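PDB 5GVV: glycosyl transferase family 8 from Streptococcus pneumoniae, which transfers galactose from UDP-galactose to the terminal glucose of already glycosylated serine-rich repeat protein PsrP, the third step of its O-glycosylation. Local coordinates for residues Asp232-Gln237 with Glu245-Tyr250; Leu224-Ile229 with Gly241-Val246; Arg18-Ala23 with Leu105-Ile110. All coordinates share one frame; numbering follows the deposited sequence.

Interaction 1 (Asp232-Gln237 with Glu245-Tyr250). With UDP (uridine-5'-diphosphate), chain D.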
loop_
_atom_site.group_PDB
_atom_site.type_symbol
_atom_site.label_atom_id
_atom_site.label_comp_id
_atom_site.label_asym_id
_atom_site.label_seq_id
_atom_site.Cartn_x
_atom_site.Cartn_y
_atom_site.Cartn_z
ATOM N N ASP A 232 -6.330 -3.533 -17.094
ATOM C CA ASP A 232 -5.829 -4.877 -16.829
ATOM C C ASP A 232 -4.483 -4.799 -16.109
ATOM O O ASP A 232 -3.459 -5.220 -16.649
ATOM C CB ASP A 232 -5.679 -5.639 -18.150
ATOM C CG ASP A 232 -5.257 -7.082 -17.953
ATOM O OD1 ASP A 232 -5.768 -7.736 -17.019
ATOM O OD2 ASP A 232 -4.410 -7.560 -18.735
ATOM N N LYS A 233 -4.491 -4.262 -14.887
ATOM C CA LYS A 233 -3.258 -4.026 -14.136
ATOM C C LYS A 233 -2.733 -5.309 -13.493
ATOM O O LYS A 233 -3.513 -6.118 -12.987
ATOM C CB LYS A 233 -3.483 -2.958 -13.059
ATOM C CG LYS A 233 -4.141 -1.660 -13.556
ATOM C CD LYS A 233 -3.316 -0.974 -14.643
ATOM C CE LYS A 233 -3.552 0.534 -14.636
ATOM N NZ LYS A 233 -3.192 1.171 -15.943
ATOM N N PRO A 234 -1.398 -5.498 -13.498
ATOM C CA PRO A 234 -0.828 -6.756 -13.000
ATOM C C PRO A 234 -0.961 -6.895 -11.485
ATOM O O PRO A 234 -0.797 -7.996 -10.952
ATOM C CB PRO A 234 0.650 -6.648 -13.388
ATOM C CG PRO A 234 0.915 -5.162 -13.439
ATOM C CD PRO A 234 -0.358 -4.573 -13.990
ATOM N N TRP A 235 -1.263 -5.796 -10.802
ATOM C CA TRP A 235 -1.425 -5.846 -9.356
ATOM C C TRP A 235 -2.833 -6.247 -8.918
ATOM O O TRP A 235 -3.082 -6.445 -7.727
ATOM C CB TRP A 235 -1.022 -4.519 -8.709
ATOM C CG TRP A 235 -1.813 -3.316 -9.148
ATOM C CD1 TRP A 235 -3.038 -2.921 -8.685
ATOM C CD2 TRP A 235 -1.408 -2.330 -10.109
ATOM N NE1 TRP A 235 -3.424 -1.756 -9.309
ATOM C CE2 TRP A 235 -2.440 -1.369 -10.185
ATOM C CE3 TRP A 235 -0.275 -2.158 -10.908
ATOM C CZ2 TRP A 235 -2.372 -0.258 -11.031
ATOM C CZ3 TRP A 235 -0.209 -1.054 -11.757
ATOM C CH2 TRP A 235 -1.254 -0.123 -11.810
ATOM N N ASN A 236 -3.751 -6.360 -9.869
ATOM C CA ASN A 236 -5.095 -6.826 -9.553
ATOM C C ASN A 236 -5.032 -8.295 -9.154
ATOM O O ASN A 236 -4.033 -8.960 -9.431
ATOM C CB ASN A 236 -6.031 -6.623 -10.748
ATOM C CG ASN A 236 -6.383 -5.161 -10.971
ATOM O OD1 ASN A 236 -6.222 -4.329 -10.076
ATOM N ND2 ASN A 236 -6.885 -4.847 -12.157
ATOM N N GLN A 237 -6.072 -8.798 -8.494
ATOM C CA GLN A 237 -6.100 -10.209 -8.116
ATOM C C GLN A 237 -5.964 -11.070 -9.365
ATOM O O GLN A 237 -5.246 -12.084 -9.369
ATOM C CB GLN A 237 -7.391 -10.553 -7.365
ATOM C CG GLN A 237 -7.516 -12.037 -7.012
ATOM C CD GLN A 237 -8.751 -12.353 -6.184
ATOM O OE1 GLN A 237 -9.790 -11.703 -6.321
ATOM N NE2 GLN A 237 -8.644 -13.362 -5.319
ATOM N N GLU A 245 4.499 -10.984 -13.545
ATOM C CA GLU A 245 5.511 -11.344 -12.550
ATOM C C GLU A 245 6.576 -10.268 -12.333
ATOM O O GLU A 245 7.167 -10.172 -11.250
ATOM C CB GLU A 245 6.184 -12.663 -12.931
ATOM C CG GLU A 245 6.931 -12.632 -14.260
ATOM C CD GLU A 245 6.019 -12.843 -15.465
ATOM O OE1 GLU A 245 4.785 -12.990 -15.290
ATOM O OE2 GLU A 245 6.551 -12.870 -16.594
ATOM N N VAL A 246 6.831 -9.463 -13.360
ATOM C CA VAL A 246 7.843 -8.414 -13.255
ATOM C C VAL A 246 7.415 -7.323 -12.272
ATOM O O VAL A 246 8.233 -6.831 -11.482
ATOM C CB VAL A 246 8.157 -7.789 -14.621
ATOM C CG1 VAL A 246 9.217 -6.693 -14.476
ATOM C CG2 VAL A 246 8.616 -8.861 -15.607
ATOM N N TRP A 247 6.136 -6.951 -12.306
ATOM C CA TRP A 247 5.643 -5.908 -11.412
ATOM C C TRP A 247 5.760 -6.348 -9.968
ATOM O O TRP A 247 6.181 -5.571 -9.111
ATOM C CB TRP A 247 4.185 -5.531 -11.714
ATOM C CG TRP A 247 3.719 -4.325 -10.904
ATOM C CD1 TRP A 247 3.792 -3.004 -11.276
ATOM C CD2 TRP A 247 3.141 -4.339 -9.588
ATOM N NE1 TRP A 247 3.290 -2.204 -10.274
ATOM C CE2 TRP A 247 2.877 -2.997 -9.231
ATOM C CE3 TRP A 247 2.806 -5.353 -8.680
ATOM C CZ2 TRP A 247 2.304 -2.645 -7.999
ATOM C CZ3 TRP A 247 2.235 -5.005 -7.462
ATOM C CH2 TRP A 247 1.993 -3.659 -7.131
ATOM N N TRP A 248 5.376 -7.592 -9.698
ATOM C CA TRP A 248 5.416 -8.109 -8.339
ATOM C C TRP A 248 6.841 -8.220 -7.807
ATOM O O TRP A 248 7.087 -7.979 -6.621
ATOM C CB TRP A 248 4.667 -9.443 -8.258
ATOM C CG TRP A 248 3.197 -9.207 -8.258
ATOM C CD1 TRP A 248 2.343 -9.314 -9.317
ATOM C CD2 TRP A 248 2.410 -8.752 -7.153
ATOM N NE1 TRP A 248 1.069 -8.980 -8.932
ATOM C CE2 TRP A 248 1.082 -8.631 -7.603
ATOM C CE3 TRP A 248 2.697 -8.450 -5.818
ATOM C CZ2 TRP A 248 0.043 -8.216 -6.769
ATOM C CZ3 TRP A 248 1.662 -8.035 -4.986
ATOM C CH2 TRP A 248 0.353 -7.923 -5.464
ATOM N N GLU A 249 7.773 -8.569 -8.686
ATOM C CA GLU A 249 9.183 -8.661 -8.326
ATOM C C GLU A 249 9.698 -7.351 -7.724
ATOM O O GLU A 249 10.471 -7.358 -6.761
ATOM C CB GLU A 249 9.998 -9.024 -9.563
ATOM C CG GLU A 249 11.489 -9.173 -9.318
ATOM C CD GLU A 249 12.223 -9.643 -10.560
ATOM O OE1 GLU A 249 13.283 -10.291 -10.410
ATOM O OE2 GLU A 249 11.731 -9.375 -11.681
ATOM N N TYR A 250 9.269 -6.223 -8.282
ATOM C CA TYR A 250 9.682 -4.938 -7.732
ATOM C C TYR A 250 8.819 -4.479 -6.559
ATOM O O TYR A 250 9.321 -3.840 -5.629
ATOM C CB TYR A 250 9.751 -3.879 -8.832
ATOM C CG TYR A 250 10.922 -4.087 -9.759
ATOM C CD1 TYR A 250 12.188 -3.622 -9.420
ATOM C CD2 TYR A 250 10.770 -4.756 -10.962
ATOM C CE1 TYR A 250 13.267 -3.814 -10.263
ATOM C CE2 TYR A 250 11.842 -4.952 -11.806
ATOM C CZ TYR A 250 13.088 -4.478 -11.450
ATOM O OH TYR A 250 14.164 -4.670 -12.293
HETATM N N1 UDP D . -3.306 7.823 -11.167
HETATM C C2 UDP D . -3.378 7.939 -9.793
HETATM N N3 UDP D . -4.373 7.295 -9.081
HETATM C C4 UDP D . -5.309 6.529 -9.748
HETATM C C5 UDP D . -5.232 6.410 -11.135
HETATM C C6 UDP D . -4.294 7.158 -11.845
HETATM O O2 UDP D . -2.546 8.622 -9.202
HETATM O O4 UDP D . -6.195 5.951 -9.111
HETATM C "C1'" UDP D . -2.225 8.525 -11.893
HETATM C "C2'" UDP D . -1.022 7.604 -12.023
HETATM O "O2'" UDP D . 0.175 8.348 -11.969
HETATM C "C3'" UDP D . -1.171 7.023 -13.410
HETATM C "C4'" UDP D . -1.831 8.170 -14.165
HETATM O "O4'" UDP D . -2.636 8.844 -13.213
HETATM O "O3'" UDP D . 0.084 6.668 -13.950
HETATM C "C5'" UDP D . -2.669 7.693 -15.349
HETATM O "O5'" UDP D . -3.283 6.470 -15.002
HETATM P PA UDP D . -2.996 5.177 -15.909
HETATM O O1A UDP D . -1.538 4.946 -15.861
HETATM O O2A UDP D . -3.761 4.009 -15.413
HETATM O O3A UDP D . -3.480 5.579 -17.398
HETATM P PB UDP D . -2.955 4.830 -18.731
HETATM O O1B UDP D . -3.306 5.621 -19.933
HETATM O O2B UDP D . -3.634 3.517 -18.820
HETATM O O3B UDP D . -1.486 4.638 -18.660
#
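W235 sets its CB over the face of the six-membered ring of W247. This CH-pi contact measures 3.6 Å from W235 CB to the ring centroid. W235 CE3 lies over the same face of W247, nearer the rim, 3.6 Å from W247 NE1. The two indoles meet obliquely, with their planes at 43°. P234 brings CG within 3.7 Å of W247 CB, and the two side chains cross at about a right angle. W248 adds the polar link. Its NE1 donates to P234 O at 2.9 Å, and the bond is bent (146°). The donor stands above the carbonyl plane.

The loop 232-237 includes a type I turn from K233 to N236, and it packs on helix 244-251 beside the UDP pocket of the GT-A fold. K233 CB rests 3.4 Å above the centre of the W235 indole. K233 NZ gives a hydrogen bond to UDP O2A at 2.9 Å. The same NZ is also bonded to D108 OD2 and to the backbone O of Y228 and S230. W235 O is hydrogen-bonded to Y14 OH of the second subunit.

Interaction 2 (Leu224-Ile229 with Gly241-Val246). With MN (manganese (II) ion), chain C; UDP (uridine-5'-diphosphate), chain D.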
loop_
_atom_site.group_PDB
_atom_site.type_symbol
_atom_site.label_atom_id
_atom_site.label_comp_id
_atom_site.label_asym_id
_atom_site.label_seq_id
_atom_site.Cartn_x
_atom_site.Cartn_y
_atom_site.Cartn_z
ATOM N N LEU A 224 13.395 -1.550 -21.537
ATOM C CA LEU A 224 13.829 -0.701 -20.428
ATOM C C LEU A 224 12.663 -0.135 -19.619
ATOM O O LEU A 224 12.775 0.047 -18.399
ATOM C CB LEU A 224 14.751 0.422 -20.921
ATOM C CG LEU A 224 16.192 -0.008 -21.191
ATOM C CD1 LEU A 224 17.002 1.063 -21.916
ATOM C CD2 LEU A 224 16.863 -0.379 -19.886
ATOM N N ILE A 225 11.545 0.149 -20.285
ATOM C CA ILE A 225 10.368 0.633 -19.565
ATOM C C ILE A 225 9.100 -0.141 -19.932
ATOM O O ILE A 225 8.672 -0.138 -21.088
ATOM C CB ILE A 225 10.161 2.154 -19.741
ATOM C CG1 ILE A 225 11.361 2.915 -19.167
ATOM C CG2 ILE A 225 8.880 2.593 -19.044
ATOM C CD1 ILE A 225 11.221 4.441 -19.150
ATOM N N LEU A 226 8.513 -0.807 -18.936
ATOM C CA LEU A 226 7.282 -1.578 -19.126
ATOM C C LEU A 226 6.084 -0.789 -18.628
ATOM O O LEU A 226 6.000 -0.487 -17.437
ATOM C CB LEU A 226 7.349 -2.894 -18.350
ATOM C CG LEU A 226 8.314 -3.974 -18.815
ATOM C CD1 LEU A 226 8.280 -5.150 -17.858
ATOM C CD2 LEU A 226 7.962 -4.419 -20.226
ATOM N N HIS A 227 5.143 -0.492 -19.521
ATOM C CA HIS A 227 3.985 0.328 -19.174
ATOM C C HIS A 227 2.710 -0.513 -19.181
ATOM O O HIS A 227 2.248 -0.960 -20.239
ATOM C CB HIS A 227 3.860 1.503 -20.151
ATOM C CG HIS A 227 2.899 2.562 -19.712
ATOM N ND1 HIS A 227 2.646 3.697 -20.458
ATOM C CD2 HIS A 227 2.136 2.673 -18.595
ATOM C CE1 HIS A 227 1.770 4.452 -19.825
ATOM N NE2 HIS A 227 1.440 3.854 -18.693
ATOM N N TYR A 228 2.145 -0.739 -17.997
ATOM C CA TYR A 228 0.935 -1.543 -17.884
ATOM C C TYR A 228 -0.330 -0.705 -18.073
ATOM O O TYR A 228 -1.126 -0.543 -17.139
ATOM C CB TYR A 228 0.898 -2.255 -16.529
ATOM C CG TYR A 228 2.036 -3.229 -16.325
ATOM C CD1 TYR A 228 1.920 -4.552 -16.727
ATOM C CD2 TYR A 228 3.220 -2.825 -15.725
ATOM C CE1 TYR A 228 2.952 -5.446 -16.538
ATOM C CE2 TYR A 228 4.262 -3.704 -15.540
ATOM C CZ TYR A 228 4.122 -5.014 -15.949
ATOM O OH TYR A 228 5.160 -5.896 -15.760
ATOM N N ILE A 229 -0.515 -0.180 -19.283
ATOM C CA ILE A 229 -1.688 0.625 -19.609
ATOM C C ILE A 229 -2.955 -0.217 -19.524
ATOM O O ILE A 229 -2.883 -1.446 -19.413
ATOM C CB ILE A 229 -1.591 1.231 -21.027
ATOM C CG1 ILE A 229 -1.614 0.122 -22.090
ATOM C CG2 ILE A 229 -0.331 2.079 -21.167
ATOM C CD1 ILE A 229 -1.731 0.638 -23.519
ATOM N N GLY A 241 -2.772 -9.925 -19.157
ATOM C CA GLY A 241 -1.617 -9.498 -19.927
ATOM C C GLY A 241 -0.334 -10.158 -19.459
ATOM O O GLY A 241 -0.277 -10.700 -18.350
ATOM N N ARG A 242 0.696 -10.104 -20.300
ATOM C CA ARG A 242 1.979 -10.729 -19.990
ATOM C C ARG A 242 2.826 -9.872 -19.060
ATOM O O ARG A 242 2.585 -8.666 -18.924
ATOM C CB ARG A 242 2.763 -10.998 -21.277
ATOM C CG ARG A 242 2.187 -12.096 -22.157
ATOM C CD ARG A 242 2.794 -12.036 -23.558
ATOM N NE ARG A 242 2.534 -10.749 -24.197
ATOM C CZ ARG A 242 3.183 -10.297 -25.266
ATOM N NH1 ARG A 242 4.137 -11.031 -25.822
ATOM N NH2 ARG A 242 2.884 -9.111 -25.780
ATOM N N LEU A 243 3.803 -10.516 -18.416
ATOM C CA LEU A 243 4.821 -9.852 -17.588
ATOM C C LEU A 243 4.294 -9.397 -16.232
ATOM O O LEU A 243 4.878 -8.522 -15.599
ATOM C CB LEU A 243 5.493 -8.686 -18.332
ATOM C CG LEU A 243 6.194 -9.057 -19.647
ATOM C CD1 LEU A 243 7.049 -7.902 -20.152
ATOM C CD2 LEU A 243 7.028 -10.319 -19.485
ATOM N N ARG A 244 3.197 -10.005 -15.794
ATOM C CA ARG A 244 2.627 -9.744 -14.474
ATOM C C ARG A 244 3.670 -9.958 -13.374
ATOM O O ARG A 244 3.726 -9.202 -12.395
ATOM C CB ARG A 244 1.436 -10.675 -14.243
ATOM C CG ARG A 244 0.882 -10.647 -12.830
ATOM C CD ARG A 244 -0.242 -11.651 -12.651
ATOM N NE ARG A 244 -0.741 -11.640 -11.278
ATOM C CZ ARG A 244 -1.809 -10.957 -10.874
ATOM N NH1 ARG A 244 -2.510 -10.237 -11.739
ATOM N NH2 ARG A 244 -2.184 -11.002 -9.602
ATOM N N GLU A 245 4.499 -10.984 -13.545
ATOM C CA GLU A 245 5.511 -11.344 -12.550
ATOM C C GLU A 245 6.576 -10.268 -12.333
ATOM O O GLU A 245 7.167 -10.172 -11.250
ATOM C CB GLU A 245 6.184 -12.663 -12.931
ATOM C CG GLU A 245 6.931 -12.632 -14.260
ATOM C CD GLU A 245 6.019 -12.843 -15.465
ATOM O OE1 GLU A 245 4.785 -12.990 -15.290
ATOM O OE2 GLU A 245 6.551 -12.870 -16.594
ATOM N N VAL A 246 6.831 -9.463 -13.360
ATOM C CA VAL A 246 7.843 -8.414 -13.255
ATOM C C VAL A 246 7.415 -7.323 -12.272
ATOM O O VAL A 246 8.233 -6.831 -11.482
ATOM C CB VAL A 246 8.157 -7.789 -14.621
ATOM C CG1 VAL A 246 9.217 -6.693 -14.476
ATOM C CG2 VAL A 246 8.616 -8.861 -15.607
HETATM MN MN MN C . -0.001 4.540 -17.296
HETATM N N1 UDP D . -3.306 7.823 -11.167
HETATM C C2 UDP D . -3.378 7.939 -9.793
HETATM N N3 UDP D . -4.373 7.295 -9.081
HETATM C C4 UDP D . -5.309 6.529 -9.748
HETATM C C5 UDP D . -5.232 6.410 -11.135
HETATM C C6 UDP D . -4.294 7.158 -11.845
HETATM O O2 UDP D . -2.546 8.622 -9.202
HETATM O O4 UDP D . -6.195 5.951 -9.111
HETATM C "C1'" UDP D . -2.225 8.525 -11.893
HETATM C "C2'" UDP D . -1.022 7.604 -12.023
HETATM O "O2'" UDP D . 0.175 8.348 -11.969
HETATM C "C3'" UDP D . -1.171 7.023 -13.410
HETATM C "C4'" UDP D . -1.831 8.170 -14.165
HETATM O "O4'" UDP D . -2.636 8.844 -13.213
HETATM O "O3'" UDP D . 0.084 6.668 -13.950
HETATM C "C5'" UDP D . -2.669 7.693 -15.349
HETATM O "O5'" UDP D . -3.283 6.470 -15.002
HETATM P PA UDP D . -2.996 5.177 -15.909
HETATM O O1A UDP D . -1.538 4.946 -15.861
HETATM O O2A UDP D . -3.761 4.009 -15.413
HETATM O O3A UDP D . -3.480 5.579 -17.398
HETATM P PB UDP D . -2.955 4.830 -18.731
HETATM O O1B UDP D . -3.306 5.621 -19.933
HETATM O O2B UDP D . -3.634 3.517 -18.820
HETATM O O3B UDP D . -1.486 4.638 -18.660
#
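The carbonyl oxygen of L243 is gripped from opposite faces of its plane, by Y228 OH on one and V246 N on the other. The tyrosine bond is short, 2.6 Å from Y228 OH to L243 O. Its donor stands well above the carbonyl plane. The second bond, 3.1 Å from V246 N to L243 O, belongs to the start of helix 244-251. L243 itself has a positive phi (76°), a left-handed backbone conformation uncommon for a residue with a side chain. L243 O lies near the plane of the Y228 ring, at its edge, and so does R242 O.

Apolar contacts flank this bond. L226 CD2 meets L243 CD1 at 3.6 Å. L226 CD1 touches V246 CG1 at 3.8 Å. In both pairs the side chains cross at about a right angle. The hydroxyl of Y228 also lies 3.7 Å from V246 CB.

Strand 225-227 pairs antiparallel with strand 109-111. L226 of the strand and Y228 just after it point toward 241-246. H227, between them, reaches the active site of this GT-A glycosyltransferase. H227 NE2 binds the manganese ion at 2.1 Å, together with D106, D108 and two oxygens of UDP. I229 CG2 sits 3.3 Å above the centre of the imidazole, and H227 ND1 is hydrogen-bonded to N197 OD1. The ring is thus held at both nitrogens and against one face.

Y228 is the centre of an inverse gamma turn. The two bonds to L243 O would be expected to polarise that carbonyl. The phenol bond ties the residue after the metal ligand to the start of the helix, through one buried hydroxyl among aliphatic groups.

Interaction 3 (Arg18-Ala23 with Leu105-Ile110). With MN (manganese (II) ion), chain C; UDP (uridine-5'-diphosphate), chain D.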
loop_
_atom_site.group_PDB
_atom_site.type_symbol
_atom_site.label_atom_id
_atom_site.label_comp_id
_atom_site.label_asym_id
_atom_site.label_seq_id
_atom_site.Cartn_x
_atom_site.Cartn_y
_atom_site.Cartn_z
ATOM N N ARG A 18 1.059 2.274 -3.584
ATOM C CA ARG A 18 1.721 0.990 -3.838
ATOM C C ARG A 18 2.293 0.935 -5.254
ATOM O O ARG A 18 3.324 0.300 -5.494
ATOM C CB ARG A 18 0.769 -0.196 -3.612
ATOM C CG ARG A 18 0.516 -0.532 -2.142
ATOM C CD ARG A 18 -0.406 -1.737 -1.979
ATOM N NE ARG A 18 0.224 -2.979 -2.421
ATOM C CZ ARG A 18 -0.201 -3.702 -3.452
ATOM N NH1 ARG A 18 -1.261 -3.305 -4.144
ATOM N NH2 ARG A 18 0.430 -4.821 -3.794
ATOM N N GLN A 19 1.621 1.605 -6.188
ATOM C CA GLN A 19 2.073 1.659 -7.576
ATOM C C GLN A 19 3.183 2.696 -7.733
ATOM O O GLN A 19 4.193 2.443 -8.393
ATOM C CB GLN A 19 0.903 1.998 -8.507
ATOM C CG GLN A 19 -0.166 0.901 -8.622
ATOM C CD GLN A 19 -0.937 0.668 -7.328
ATOM O OE1 GLN A 19 -1.353 1.615 -6.660
ATOM N NE2 GLN A 19 -1.111 -0.595 -6.960
ATOM N N ILE A 20 2.990 3.865 -7.126
ATOM C CA ILE A 20 4.009 4.908 -7.153
ATOM C C ILE A 20 5.314 4.388 -6.568
ATOM O O ILE A 20 6.376 4.562 -7.165
ATOM C CB ILE A 20 3.571 6.155 -6.358
ATOM C CG1 ILE A 20 2.287 6.741 -6.943
ATOM C CG2 ILE A 20 4.688 7.211 -6.327
ATOM C CD1 ILE A 20 1.650 7.809 -6.059
ATOM N N GLU A 21 5.239 3.742 -5.407
ATOM C CA GLU A 21 6.448 3.279 -4.733
ATOM C C GLU A 21 7.145 2.167 -5.505
ATOM O O GLU A 21 8.374 2.131 -5.567
ATOM C CB GLU A 21 6.148 2.829 -3.294
ATOM C CG GLU A 21 7.415 2.587 -2.477
ATOM C CD GLU A 21 7.147 2.354 -1.000
ATOM O OE1 GLU A 21 6.024 2.655 -0.533
ATOM O OE2 GLU A 21 8.069 1.869 -0.309
ATOM N N THR A 22 6.359 1.257 -6.080
ATOM C CA THR A 22 6.898 0.195 -6.926
ATOM C C THR A 22 7.617 0.751 -8.159
ATOM O O THR A 22 8.699 0.289 -8.515
ATOM C CB THR A 22 5.795 -0.771 -7.371
ATOM O OG1 THR A 22 5.254 -1.432 -6.218
ATOM C CG2 THR A 22 6.351 -1.823 -8.321
ATOM N N ALA A 23 7.016 1.741 -8.811
ATOM C CA ALA A 23 7.637 2.345 -9.992
ATOM C C ALA A 23 8.937 3.046 -9.609
ATOM O O ALA A 23 9.941 2.937 -10.318
ATOM C CB ALA A 23 6.685 3.314 -10.650
ATOM N N LEU A 105 7.124 10.263 -15.591
ATOM C CA LEU A 105 6.743 8.856 -15.700
ATOM C C LEU A 105 5.388 8.588 -15.059
ATOM O O LEU A 105 5.107 9.070 -13.957
ATOM C CB LEU A 105 7.791 7.953 -15.045
ATOM C CG LEU A 105 9.222 7.968 -15.578
ATOM C CD1 LEU A 105 10.147 7.172 -14.670
ATOM C CD2 LEU A 105 9.287 7.427 -16.992
ATOM N N ASP A 106 4.551 7.813 -15.745
ATOM C CA ASP A 106 3.358 7.244 -15.124
ATOM C C ASP A 106 3.818 6.339 -13.978
ATOM O O ASP A 106 5.006 6.023 -13.869
ATOM C CB ASP A 106 2.581 6.415 -16.145
ATOM C CG ASP A 106 1.423 7.175 -16.783
ATOM O OD1 ASP A 106 1.363 8.418 -16.655
ATOM O OD2 ASP A 106 0.579 6.518 -17.435
ATOM N N SER A 107 2.893 5.903 -13.127
ATOM C CA SER A 107 3.274 5.045 -12.010
ATOM C C SER A 107 2.753 3.621 -12.164
ATOM O O SER A 107 2.959 2.783 -11.279
ATOM C CB SER A 107 2.786 5.641 -10.698
ATOM O OG SER A 107 1.395 5.871 -10.776
ATOM N N ASP A 108 2.072 3.354 -13.278
ATOM C CA ASP A 108 1.686 1.991 -13.625
ATOM C C ASP A 108 2.758 1.414 -14.544
ATOM O O ASP A 108 2.458 0.789 -15.562
ATOM C CB ASP A 108 0.324 1.975 -14.323
ATOM C CG ASP A 108 0.307 2.808 -15.591
ATOM O OD1 ASP A 108 1.112 3.761 -15.693
ATOM O OD2 ASP A 108 -0.525 2.525 -16.484
ATOM N N LEU A 109 4.016 1.647 -14.188
ATOM C CA LEU A 109 5.117 1.166 -15.005
ATOM C C LEU A 109 6.301 0.692 -14.182
ATOM O O LEU A 109 6.379 0.939 -12.968
ATOM C CB LEU A 109 5.554 2.224 -16.029
ATOM C CG LEU A 109 6.022 3.603 -15.571
ATOM C CD1 LEU A 109 7.437 3.561 -15.029
ATOM C CD2 LEU A 109 5.929 4.596 -16.725
ATOM N N ILE A 110 7.220 0.020 -14.868
ATOM C CA ILE A 110 8.410 -0.563 -14.261
ATOM C C ILE A 110 9.644 -0.239 -15.107
ATOM O O ILE A 110 9.642 -0.474 -16.316
ATOM C CB ILE A 110 8.286 -2.091 -14.199
ATOM C CG1 ILE A 110 7.155 -2.511 -13.253
ATOM C CG2 ILE A 110 9.604 -2.721 -13.768
ATOM C CD1 ILE A 110 7.491 -2.352 -11.771
HETATM MN MN MN C . -0.001 4.540 -17.296
HETATM N N1 UDP D . -3.306 7.823 -11.167
HETATM C C2 UDP D . -3.378 7.939 -9.793
HETATM N N3 UDP D . -4.373 7.295 -9.081
HETATM C C4 UDP D . -5.309 6.529 -9.748
HETATM C C5 UDP D . -5.232 6.410 -11.135
HETATM C C6 UDP D . -4.294 7.158 -11.845
HETATM O O2 UDP D . -2.546 8.622 -9.202
HETATM O O4 UDP D . -6.195 5.951 -9.111
HETATM C "C1'" UDP D . -2.225 8.525 -11.893
HETATM C "C2'" UDP D . -1.022 7.604 -12.023
HETATM O "O2'" UDP D . 0.175 8.348 -11.969
HETATM C "C3'" UDP D . -1.171 7.023 -13.410
HETATM C "C4'" UDP D . -1.831 8.170 -14.165
HETATM O "O4'" UDP D . -2.636 8.844 -13.213
HETATM O "O3'" UDP D . 0.084 6.668 -13.950
HETATM C "C5'" UDP D . -2.669 7.693 -15.349
HETATM O "O5'" UDP D . -3.283 6.470 -15.002
HETATM P PA UDP D . -2.996 5.177 -15.909
HETATM O O1A UDP D . -1.538 4.946 -15.861
HETATM O O2A UDP D . -3.761 4.009 -15.413
HETATM O O3A UDP D . -3.480 5.579 -17.398
HETATM P PB UDP D . -2.955 4.830 -18.731
HETATM O O1B UDP D . -3.306 5.621 -19.933
HETATM O O2B UDP D . -3.634 3.517 -18.820
HETATM O O3B UDP D . -1.486 4.638 -18.660
#
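A23 and S107 form the tight part of this contact, where helix 17-30 lies close against the loop that carries the metal ligands. A23 CB presses on L109 O at 3.3 Å. A23 CA also approaches L109 O in a CA-H...O contact. One turn back, S107 CB rests against I20 CA at 3.8 Å, with CG1 of I20 alongside. The backbones come so near here that Q19 O and S107 O are 3.2 Å apart. Both are acceptors, so this is no bond. Q19 O instead takes the helical hydrogen bond from A23 N. No hydrogen bond joins the two segments, and the small side chain of A23 is consistent with so close an approach.

The loop is the DxD motif of a GT-A glycosyltransferase, set just after strand 101-105 of the central sheet. D106 OD2 binds the manganese ion at 2.1 Å, and D108 binds it with both OD1 and OD2. H227 and two UDP oxygens complete the six ligand atoms. S107, between the aspartates, holds the ribose. Its N donates to UDP O3' at 3.0 Å, nearly straight (167°). Its OG donates to UDP O2' at 3.0 Å. OG stands between the backbone N and the carbonyl carbon (chi1 55°), which turns it to the ribose while CB packs against I20.

The contact is looser at T22. Its CG2 meets only the tip of I110, 3.7 Å from I110 CD1. T22 OG1 turns back to R18 O, which also accepts from T22 N. R18 and E21, both partly exposed, do not touch 105-110. R18 NH1 is hydrogen-bonded to Y14 OH of the second subunit, and E21 reaches W47 and W255.

How the interactions relate
All three contacts are buried, and interaction 3 lies nearest the centre of the chain. Interactions 1 and 2 share helix 244-251 and the residues E245 and V246. Interaction 1 is aromatic, with one indole N-H bond to a backbone carbonyl. Interaction 2 is aliphatic with one phenol bond, and interaction 3 is close backbone packing without a hydrogen bond. Interactions 2 and 3 are joined by backbone bonds, L226 N to I110 O and Y228 N to D108 O. They also supply the protein ligands of one manganese ion. W235 of interaction 1 packs on Q19 and D108 of interaction 3. R244 of interaction 2 bonds to N236 O of interaction 1. Each contact also has a residue that touches UDP.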